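Protein-disulfide isomerase (Novosphingobium aromaticivorans, PDB 3GMF) probably acts as a thiol-disulfide oxidoreductase or disulfide isomerase of the thioredoxin superfamily, with a helical region added to the thioredoxin core. Local coordinates at residues M65-A68 against L69-C73; R137-L140 against D141-L144. All coordinates share one frame; numbering follows the deposited sequence.

Interaction 1. Residues M65-A68 against L69-C73; sequences MTVA and LITNC
With chi1 at -73°, CG of Asn72 lies anti to its own carbonyl carbon and beside its backbone N, which folds the carboxamide back along the helix to the carbonyl of Ala68; chi2 of -96° then turns ND2 toward that oxygen. The setting is helix 62-73, in a protein of the thioredoxin superfamily, and it illustrates how a helical side chain can share a backbone acceptor with its own main-chain NH. Ala68 O receives Asn72 N at 3.0 Å, the ordinary i to i+4 bond, and Asn72 ND2 at 2.8 Å. The two donors approach from opposite faces of the carbonyl plane, so neither displaces the other. The side-chain bond is fairly straight (159° at the hydrogen), and the acceptor lies close to the plane of the amide. A second bond, from ND2 to Asn57 OD1, ties the helix to the strand 51-57, and the two together hold the carboxamide in its rotation.

One residue earlier in the chain, Thr71 N meets Val67 O at 3.0 Å in a nearly linear bond, and Thr71 CG2 rests 3.5 Å from that same oxygen. The threonine hydroxyl is hydrogen-bonded to Tyr25 OH. Ile70 N reaches Thr66 O only weakly, while Ile70 CG1, set beside its backbone N, packs against the same oxygen. Phe86 of helix 76-88 touches Val67, Ile70 and Thr71; Leu153 of helix 147-164 touches Met65, Ala68 and Asn72. The backbone bond from Leu69 N to Met65 O is short, and the leucine side chain leans back over the same carbonyl: its CG stands 3.4 Å from Met65 O, while its CD1 lies 4.3 Å from Met65 CG.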
ATOM      1  N   MET A  65       8.116   0.334   3.726  1.00 21.88           N
ATOM      2  CA  MET A  65       8.602   1.651   3.272  1.00 18.86           C
ATOM      3  C   MET A  65       9.294   1.539   1.913  1.00 22.55           C
ATOM      4  O   MET A  65       9.085   2.378   1.044  1.00 20.94           O
ATOM      5  CB  MET A  65       9.560   2.294   4.292  1.00 18.86           C
ATOM      6  CG  MET A  65       9.986   3.723   3.867  1.00 22.90           C
ATOM      7  SD  MET A  65       8.651   4.983   3.647  1.00 15.86           S
ATOM      8  CE  MET A  65       8.553   5.494   5.369  1.00 24.78           C
ATOM      9  N   THR A  66      10.142   0.515   1.761  1.00 23.24           N
ATOM     10  CA  THR A  66      10.894   0.321   0.508  1.00 24.40           C
ATOM     11  C   THR A  66       9.935   0.097  -0.666  1.00 21.87           C
ATOM     12  O   THR A  66      10.079   0.713  -1.719  1.00 23.43           O
ATOM     13  CB  THR A  66      11.893  -0.851   0.645  1.00 24.36           C
ATOM     14  OG1 THR A  66      12.770  -0.612   1.753  1.00 24.09           O
ATOM     15  CG2 THR A  66      12.738  -1.033  -0.655  1.00 24.83           C
ATOM     16  N   VAL A  67       8.945  -0.776  -0.474  1.00 22.30           N
ATOM     17  CA  VAL A  67       7.916  -0.983  -1.509  1.00 21.11           C
ATOM     18  C   VAL A  67       7.116   0.301  -1.807  1.00 20.45           C
ATOM     19  O   VAL A  67       6.872   0.645  -2.974  1.00 21.90           O
ATOM     20  CB  VAL A  67       6.980  -2.118  -1.127  1.00 25.07           C
ATOM     21  CG1 VAL A  67       5.938  -2.286  -2.204  1.00 24.35           C
ATOM     22  CG2 VAL A  67       7.787  -3.400  -0.970  1.00 20.96           C
ATOM     23  N   ALA A  68       6.747   1.026  -0.750  1.00 21.29           N
ATOM     24  CA  ALA A  68       5.976   2.260  -0.898  1.00 24.65           C
ATOM     25  C   ALA A  68       6.773   3.361  -1.601  1.00 22.46           C
ATOM     26  O   ALA A  68       6.202   4.157  -2.337  1.00 26.22           O
ATOM     27  CB  ALA A  68       5.435   2.741   0.457  1.00 20.75           C
ATOM     28  N   LEU A  69       8.092   3.385  -1.418  1.00 19.63           N
ATOM     29  CA  LEU A  69       8.900   4.324  -2.211  1.00 20.33           C
ATOM     30  C   LEU A  69       8.754   4.027  -3.692  1.00 25.65           C
ATOM     31  O   LEU A  69       8.541   4.953  -4.480  1.00 30.12           O
ATOM     32  CB  LEU A  69      10.371   4.318  -1.788  1.00 22.52           C
ATOM     33  CG  LEU A  69      10.618   4.979  -0.428  1.00 24.19           C
ATOM     34  CD1 LEU A  69      11.964   4.470   0.124  1.00 23.42           C
ATOM     35  CD2 LEU A  69      10.511   6.527  -0.493  1.00 25.60           C
ATOM     36  N   ILE A  70       8.794   2.750  -4.056  1.00 23.62           N
ATOM     37  CA  ILE A  70       8.690   2.327  -5.454  1.00 26.49           C
ATOM     38  C   ILE A  70       7.324   2.709  -6.023  1.00 30.40           C
ATOM     39  O   ILE A  70       7.255   3.433  -7.022  1.00 26.99           O
ATOM     40  CB  ILE A  70       8.972   0.826  -5.647  1.00 23.62           C
ATOM     41  CG1 ILE A  70      10.359   0.441  -5.088  1.00 25.52           C
ATOM     42  CG2 ILE A  70       8.857   0.432  -7.124  1.00 28.64           C
ATOM     43  CD1 ILE A  70      10.594  -1.075  -4.991  1.00 27.39           C
ATOM     44  N   THR A  71       6.244   2.271  -5.369  1.00 25.24           N
ATOM     45  CA  THR A  71       4.888   2.546  -5.899  1.00 25.38           C
ATOM     46  C   THR A  71       4.550   4.052  -5.938  1.00 25.44           C
ATOM     47  O   THR A  71       3.808   4.508  -6.821  1.00 31.81           O
ATOM     48  CB  THR A  71       3.792   1.735  -5.150  1.00 24.59           C
ATOM     49  OG1 THR A  71       3.685   2.219  -3.802  1.00 24.99           O
ATOM     50  CG2 THR A  71       4.137   0.242  -5.131  1.00 24.92           C
ATOM     51  N   ASN A  72       5.134   4.833  -5.030  1.00 26.13           N
ATOM     52  CA  ASN A  72       4.893   6.277  -5.014  1.00 24.43           C
ATOM     53  C   ASN A  72       5.799   7.109  -5.927  1.00 32.34           C
ATOM     54  O   ASN A  72       5.560   8.315  -6.063  1.00 29.92           O
ATOM     55  CB  ASN A  72       4.911   6.837  -3.588  1.00 22.99           C
ATOM     56  CG  ASN A  72       3.663   6.455  -2.801  1.00 27.45           C
ATOM     57  OD1 ASN A  72       2.707   7.232  -2.723  1.00 27.04           O
ATOM     58  ND2 ASN A  72       3.668   5.251  -2.221  1.00 27.20           N
ATOM     59  N   CYS A  73       6.759   6.468  -6.567  1.00 34.50           N
ATOM     60  CA  CYS A  73       7.712   7.221  -7.431  0.50 40.12           C
ATOM     61  C   CYS A  73       7.250   7.190  -8.864  1.00 42.67           C
ATOM     62  O   CYS A  73       7.704   8.007  -9.616  1.00 42.55           O
ATOM     63  CB  CYS A  73       9.178   6.754  -7.288  0.50 39.41           C
ATOM     64  SG  CYS A  73       9.682   5.238  -8.177  0.50 49.95           S
TER

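Interaction 2. Residues R137-L140 against D141-L144; sequences RSTL and DRCL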
ATOM      1  N   ARG A 137      17.755  -0.360 -13.130  1.00 48.11           N
ATOM      2  CA  ARG A 137      18.471  -0.120 -11.882  1.00 51.59           C
ATOM      3  C   ARG A 137      18.635   1.373 -11.537  1.00 53.46           C
ATOM      4  O   ARG A 137      18.454   1.753 -10.383  1.00 51.75           O
ATOM      5  CB  ARG A 137      19.829  -0.833 -11.884  1.00 50.46           C
ATOM      6  CG  ARG A 137      20.545  -0.820 -10.531  1.00 50.26           C
ATOM      7  CD  ARG A 137      21.763  -1.725 -10.530  1.00 53.37           C
ATOM      8  NE  ARG A 137      21.425  -3.120 -10.245  1.00 57.69           N
ATOM      9  CZ  ARG A 137      21.397  -3.656  -9.025  1.00 56.13           C
ATOM     10  NH1 ARG A 137      21.681  -2.917  -7.957  1.00 53.57           N
ATOM     11  NH2 ARG A 137      21.080  -4.936  -8.873  1.00 58.23           N
ATOM     12  N   SER A 138      18.952   2.203 -12.533  1.00 54.18           N
ATOM     13  CA  SER A 138      19.163   3.638 -12.317  0.50 53.89           C
ATOM     14  C   SER A 138      17.890   4.361 -11.873  1.00 53.55           C
ATOM     15  O   SER A 138      17.937   5.232 -11.001  1.00 53.23           O
ATOM     16  CB  SER A 138      19.749   4.302 -13.573  0.50 54.95           C
ATOM     17  OG  SER A 138      18.875   4.179 -14.685  0.50 51.95           O
ATOM     18  N   THR A 139      16.759   4.001 -12.482  1.00 48.19           N
ATOM     19  CA  THR A 139      15.462   4.565 -12.103  1.00 46.45           C
ATOM     20  C   THR A 139      15.097   4.097 -10.687  1.00 41.49           C
ATOM     21  O   THR A 139      14.631   4.899  -9.867  1.00 39.90           O
ATOM     22  CB  THR A 139      14.353   4.176 -13.110  1.00 48.06           C
ATOM     23  OG1 THR A 139      14.769   4.536 -14.432  1.00 57.14           O
ATOM     24  CG2 THR A 139      13.027   4.880 -12.799  1.00 44.49           C
ATOM     25  N   LEU A 140      15.349   2.817 -10.396  1.00 35.61           N
ATOM     26  CA  LEU A 140      15.044   2.272  -9.058  1.00 35.81           C
ATOM     27  C   LEU A 140      15.961   2.856  -7.975  1.00 37.84           C
ATOM     28  O   LEU A 140      15.488   3.189  -6.884  1.00 36.23           O
ATOM     29  CB  LEU A 140      15.026   0.729  -9.045  1.00 34.36           C
ATOM     30  CG  LEU A 140      14.684   0.006  -7.723  1.00 31.07           C
ATOM     31  CD1 LEU A 140      13.382   0.507  -7.110  1.00 43.96           C
ATOM     32  CD2 LEU A 140      14.608  -1.488  -7.904  1.00 33.27           C
ATOM     33  N   ASP A 141      17.247   3.026  -8.288  1.00 37.16           N
ATOM     34  CA  ASP A 141      18.198   3.683  -7.369  1.00 44.33           C
ATOM     35  C   ASP A 141      17.741   5.072  -6.907  1.00 43.34           C
ATOM     36  O   ASP A 141      17.831   5.381  -5.715  1.00 42.68           O
ATOM     37  CB  ASP A 141      19.592   3.826  -8.002  1.00 49.49           C
ATOM     38  CG  ASP A 141      20.356   2.516  -8.066  1.00 56.83           C
ATOM     39  OD1 ASP A 141      20.046   1.587  -7.288  1.00 52.75           O
ATOM     40  OD2 ASP A 141      21.277   2.423  -8.906  1.00 67.98           O
ATOM     41  N   ARG A 142      17.276   5.889  -7.857  1.00 41.54           N
ATOM     42  CA  ARG A 142      16.792   7.242  -7.583  1.00 46.44           C
ATOM     43  C   ARG A 142      15.574   7.177  -6.671  1.00 49.33           C
ATOM     44  O   ARG A 142      15.483   7.926  -5.690  1.00 49.26           O
ATOM     45  CB  ARG A 142      16.417   7.973  -8.876  1.00 48.68           C
ATOM     46  CG  ARG A 142      17.594   8.461  -9.704  1.00 48.78           C
ATOM     47  CD  ARG A 142      17.156   9.493 -10.754  1.00 56.20           C
ATOM     48  NE  ARG A 142      15.965   9.095 -11.516  1.00 62.39           N
ATOM     49  CZ  ARG A 142      15.973   8.339 -12.617  1.00 63.26           C
ATOM     50  NH1 ARG A 142      17.111   7.865 -13.116  1.00 60.99           N
ATOM     51  NH2 ARG A 142      14.828   8.049 -13.222  1.00 61.65           N
ATOM     52  N   CYS A 143      14.655   6.270  -6.986  1.00 47.08           N
ATOM     53  CA  CYS A 143      13.437   6.044  -6.205  0.50 43.66           C
ATOM     54  C   CYS A 143      13.799   5.658  -4.753  1.00 41.24           C
ATOM     55  O   CYS A 143      13.257   6.218  -3.801  1.00 39.41           O
ATOM     56  CB  CYS A 143      12.495   4.988  -6.838  0.50 46.02           C
ATOM     57  SG  CYS A 143      11.704   5.432  -8.428  0.50 49.31           S
ATOM     58  N   LEU A 144      14.691   4.681  -4.608  1.00 35.94           N
ATOM     59  CA  LEU A 144      15.083   4.207  -3.271  1.00 34.40           C
ATOM     60  C   LEU A 144      15.872   5.199  -2.424  1.00 34.01           C
ATOM     61  O   LEU A 144      15.992   5.008  -1.207  1.00 36.48           O
ATOM     62  CB  LEU A 144      15.897   2.917  -3.356  1.00 35.38           C
ATOM     63  CG  LEU A 144      15.249   1.696  -4.002  1.00 37.97           C
ATOM     64  CD1 LEU A 144      16.259   0.580  -3.974  1.00 38.54           C
ATOM     65  CD2 LEU A 144      13.935   1.297  -3.316  1.00 34.91           C
TER
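Asp141 N and Arg137 O form the shortest hydrogen bond of this contact, 2.7 Å, across the first turn of helix 137-144, showing how a short helix is stitched by successive i to i+4 bonds. The Asp141 carboxylate folds back beside that carbonyl, OD2 lying 3.3 Å from Arg137 O without a hydrogen bond, both being acceptors, and 3.7 Å from Arg137 CG. Its plane is turned 61° from the Arg137 guanidinium, which makes a cation-pi contact with Tyr127, and Arg137 NH1 stays 4.8 Å from Asp141 OD1, so any attraction between the charges acts without direct contact. With an alanine in place of Asp141, the Arg137 guanidinium would probably lose a nearby opposite charge and be freer to turn, despite Tyr127.

Arg142 bends at chi3 (-47°), which brings its guanidinium back over the preceding turn: Thr139 CA sits 3.4 Å above one face, offset toward the rim, and NH2 approaches Thr139 CG2. The Thr139 hydroxyl bonds to Asp136 OD1, as does that of Ser138 in the conformer described.

On the buried flank Leu140 CD1 packs 3.8 Å from Leu144 CG, and Leu144 N binds Leu140 O at 2.8 Å. These leucines wedge the helix among its neighbours: Tyr127 of helix 126-131 touches both, Leu144 also meets Thr117 and Ala121 of helix 113-123, and both rest on Ile70 of helix 62-73.

How the interactions relate
From the N terminus the chain builds strands 7-10, 17-23 and 51-57 and helix 28-46 before entering helix 62-73, where interaction 1 spans consecutive turns; it then passes through the helices from 76-88 to 126-131 before interaction 2 does the same in helix 137-144. Both contacts are local, lying in series without nesting or crossing; neither closes a long loop. The long closure lies between them: the disulfide of Cys73 and Cys143, sulfurs 2.0 Å apart in the conformer described, joins helix 62-73 to helix 137-144. Apolar packing runs beside it, Ile70 CG1 meeting Leu140 CD1 and Thr66 CG2 meeting Leu144 CD2. Together they fasten the two helices within the helical region of this thioredoxin-family protein.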